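Iron binding protein FbpA (Mannheimia haemolytica, PDB 1SI0) binds ferric iron in the periplasm through a cluster of tyrosines, probably to hand it on to an uptake transporter of the inner membrane. Local coordinates at residues 140-145 and 194-199. Residues are numbered along the deposited sequence; the frame is centred on the assembly and turned at random. Where two conformers were deposited one is given.
Sequences NSYNVS and IGNSYY. With FE (Fe (III) ion), chain B.
Ile194, on strand 192-196, meets helix 141-154 through a single methyl: its CG2 rests 4.1 Å from Asn143 OD1, an oxygen already taken up by a hydrogen bond from Arg103. Two residues on, Asn196 does more. Its ND2 sits 3.1 Å above the plane of the Tyr142 ring, over the centre, with the amide turned 52° against the ring. From there the same nitrogen donates to Tyr198 OH at 2.9 Å, nearly straight (169°) and within the amide plane, while OD1 accepts from Arg103; bonded at both ends, the amide is fixed against flipping. Tyr198 reaches the ferric ion edge-on, Tyr198 OH to iron 2.0 Å. Tyr199 follows, binding the metal through its OH, its ring lying with one face against Tyr198 CE2 and its CE1 4.1 Å from Tyr142 CE2. Tyr142 comes from the direction opposite to Tyr198, and because both oxygens bind the one ion, Tyr142 OH and Tyr198 OH lie only 2.8 Å apart. Two ligand atoms from outside both segments complete this tyrosine-rich site of a periplasmic solute-binding protein, built where helix 141-154 starts and strand 192-196 turns into helix 198-205. Short bonds to ferric iron are consistent with three phenolates, whose negative charge the Asn196 N-H on Tyr198 OH and Arg101, weakly hydrogen-bonded to Tyr142 OH, would probably ease.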
loop_
_atom_site.group_PDB
_atom_site.type_symbol
_atom_site.label_atom_id
_atom_site.label_comp_id
_atom_site.label_asym_id
_atom_site.label_seq_id
_atom_site.Cartn_x
_atom_site.Cartn_y
_atom_site.Cartn_z
ATOM N N ASN A 140 8.488 -7.361 -2.631
ATOM C CA ASN A 140 7.110 -6.928 -2.607
ATOM C C ASN A 140 7.090 -5.409 -2.643
ATOM O O ASN A 140 7.877 -4.763 -1.956
ATOM C CB ASN A 140 6.399 -7.437 -1.361
ATOM C CG ASN A 140 5.069 -6.792 -1.169
ATOM O OD1 ASN A 140 4.958 -5.808 -0.444
ATOM N ND2 ASN A 140 4.045 -7.323 -1.833
ATOM N N SER A 141 6.172 -4.838 -3.408
ATOM C CA SER A 141 6.201 -3.407 -3.658
ATOM C C SER A 141 6.029 -2.576 -2.397
ATOM O O SER A 141 6.559 -1.477 -2.319
ATOM C CB SER A 141 5.157 -3.017 -4.699
ATOM O OG SER A 141 3.843 -3.187 -4.219
ATOM N N TYR A 142 5.295 -3.078 -1.411
ATOM C CA TYR A 142 5.162 -2.334 -0.169
ATOM C C TYR A 142 6.518 -2.160 0.497
ATOM O O TYR A 142 6.841 -1.098 1.006
ATOM C CB TYR A 142 4.246 -3.055 0.813
ATOM C CG TYR A 142 2.809 -3.224 0.395
ATOM C CD1 TYR A 142 2.171 -2.291 -0.413
ATOM C CD2 TYR A 142 2.063 -4.304 0.854
ATOM C CE1 TYR A 142 0.853 -2.439 -0.750
ATOM C CE2 TYR A 142 0.741 -4.459 0.514
ATOM C CZ TYR A 142 0.138 -3.522 -0.287
ATOM O OH TYR A 142 -1.185 -3.658 -0.621
ATOM N N ASN A 143 7.303 -3.228 0.516
ATOM C CA ASN A 143 8.651 -3.155 1.043
ATOM C C ASN A 143 9.572 -2.305 0.190
ATOM O O ASN A 143 10.309 -1.484 0.712
ATOM C CB ASN A 143 9.247 -4.550 1.215
ATOM C CG ASN A 143 8.681 -5.279 2.411
ATOM O OD1 ASN A 143 8.199 -4.672 3.372
ATOM N ND2 ASN A 143 8.751 -6.600 2.362
ATOM N N VAL A 144 9.524 -2.488 -1.122
ATOM C CA VAL A 144 10.446 -1.754 -1.981
ATOM C C VAL A 144 10.177 -0.253 -1.863
ATOM O O VAL A 144 11.107 0.544 -1.789
ATOM C CB VAL A 144 10.371 -2.206 -3.448
ATOM C CG1 VAL A 144 11.343 -1.404 -4.304
ATOM C CG2 VAL A 144 10.673 -3.699 -3.558
ATOM N N SER A 145 8.913 0.143 -1.788
ATOM C CA SER A 145 8.617 1.560 -1.652
ATOM C C SER A 145 9.044 2.115 -0.300
ATOM O O SER A 145 9.475 3.250 -0.214
ATOM C CB SER A 145 7.157 1.840 -1.936
ATOM O OG SER A 145 6.955 1.817 -3.339
ATOM N N ILE A 194 7.083 -6.156 9.677
ATOM C CA ILE A 194 6.678 -4.986 8.927
ATOM C C ILE A 194 5.421 -5.361 8.161
ATOM O O ILE A 194 5.346 -6.433 7.579
ATOM C CB ILE A 194 7.801 -4.564 7.964
ATOM C CG1 ILE A 194 9.076 -4.225 8.740
ATOM C CG2 ILE A 194 7.373 -3.364 7.128
ATOM C CD1 ILE A 194 10.255 -3.902 7.857
ATOM N N GLY A 195 4.420 -4.494 8.178
ATOM C CA GLY A 195 3.216 -4.737 7.411
ATOM C C GLY A 195 2.369 -3.492 7.320
ATOM O O GLY A 195 2.596 -2.526 8.033
ATOM N N ASN A 196 1.379 -3.504 6.439
ATOM C CA ASN A 196 0.527 -2.340 6.313
ATOM C C ASN A 196 -0.497 -2.312 7.430
ATOM O O ASN A 196 -0.954 -3.352 7.896
ATOM C CB ASN A 196 -0.168 -2.296 4.961
ATOM C CG ASN A 196 0.757 -1.870 3.841
ATOM O OD1 ASN A 196 1.872 -1.404 4.075
ATOM N ND2 ASN A 196 0.284 -2.007 2.618
ATOM N N SER A 197 -0.876 -1.100 7.809
ATOM C CA SER A 197 -1.747 -0.836 8.943
ATOM C C SER A 197 -3.124 -1.462 8.794
ATOM O O SER A 197 -3.642 -2.043 9.738
ATOM C CB SER A 197 -1.906 0.675 9.120
ATOM O OG SER A 197 -2.288 1.301 7.897
ATOM N N TYR A 198 -3.733 -1.320 7.625
ATOM C CA TYR A 198 -5.126 -1.749 7.448
ATOM C C TYR A 198 -5.282 -3.252 7.662
ATOM O O TYR A 198 -6.349 -3.697 8.084
ATOM C CB TYR A 198 -5.697 -1.315 6.083
ATOM C CG TYR A 198 -4.844 -1.745 4.933
ATOM C CD1 TYR A 198 -3.778 -0.965 4.506
ATOM C CD2 TYR A 198 -5.077 -2.946 4.291
ATOM C CE1 TYR A 198 -2.984 -1.363 3.475
ATOM C CE2 TYR A 198 -4.276 -3.362 3.256
ATOM C CZ TYR A 198 -3.211 -2.568 2.861
ATOM O OH TYR A 198 -2.366 -2.951 1.866
ATOM N N TYR A 199 -4.236 -4.032 7.413
ATOM C CA TYR A 199 -4.319 -5.471 7.650
ATOM C C TYR A 199 -4.607 -5.795 9.107
ATOM O O TYR A 199 -5.219 -6.821 9.386
ATOM C CB TYR A 199 -3.054 -6.199 7.202
ATOM C CG TYR A 199 -2.866 -6.161 5.712
ATOM C CD1 TYR A 199 -1.731 -5.594 5.156
ATOM C CD2 TYR A 199 -3.826 -6.679 4.854
ATOM C CE1 TYR A 199 -1.559 -5.546 3.787
ATOM C CE2 TYR A 199 -3.661 -6.631 3.485
ATOM C CZ TYR A 199 -2.526 -6.063 2.953
ATOM O OH TYR A 199 -2.371 -6.005 1.590
HETATM FE FE FE B . -2.607 -4.361 0.519
#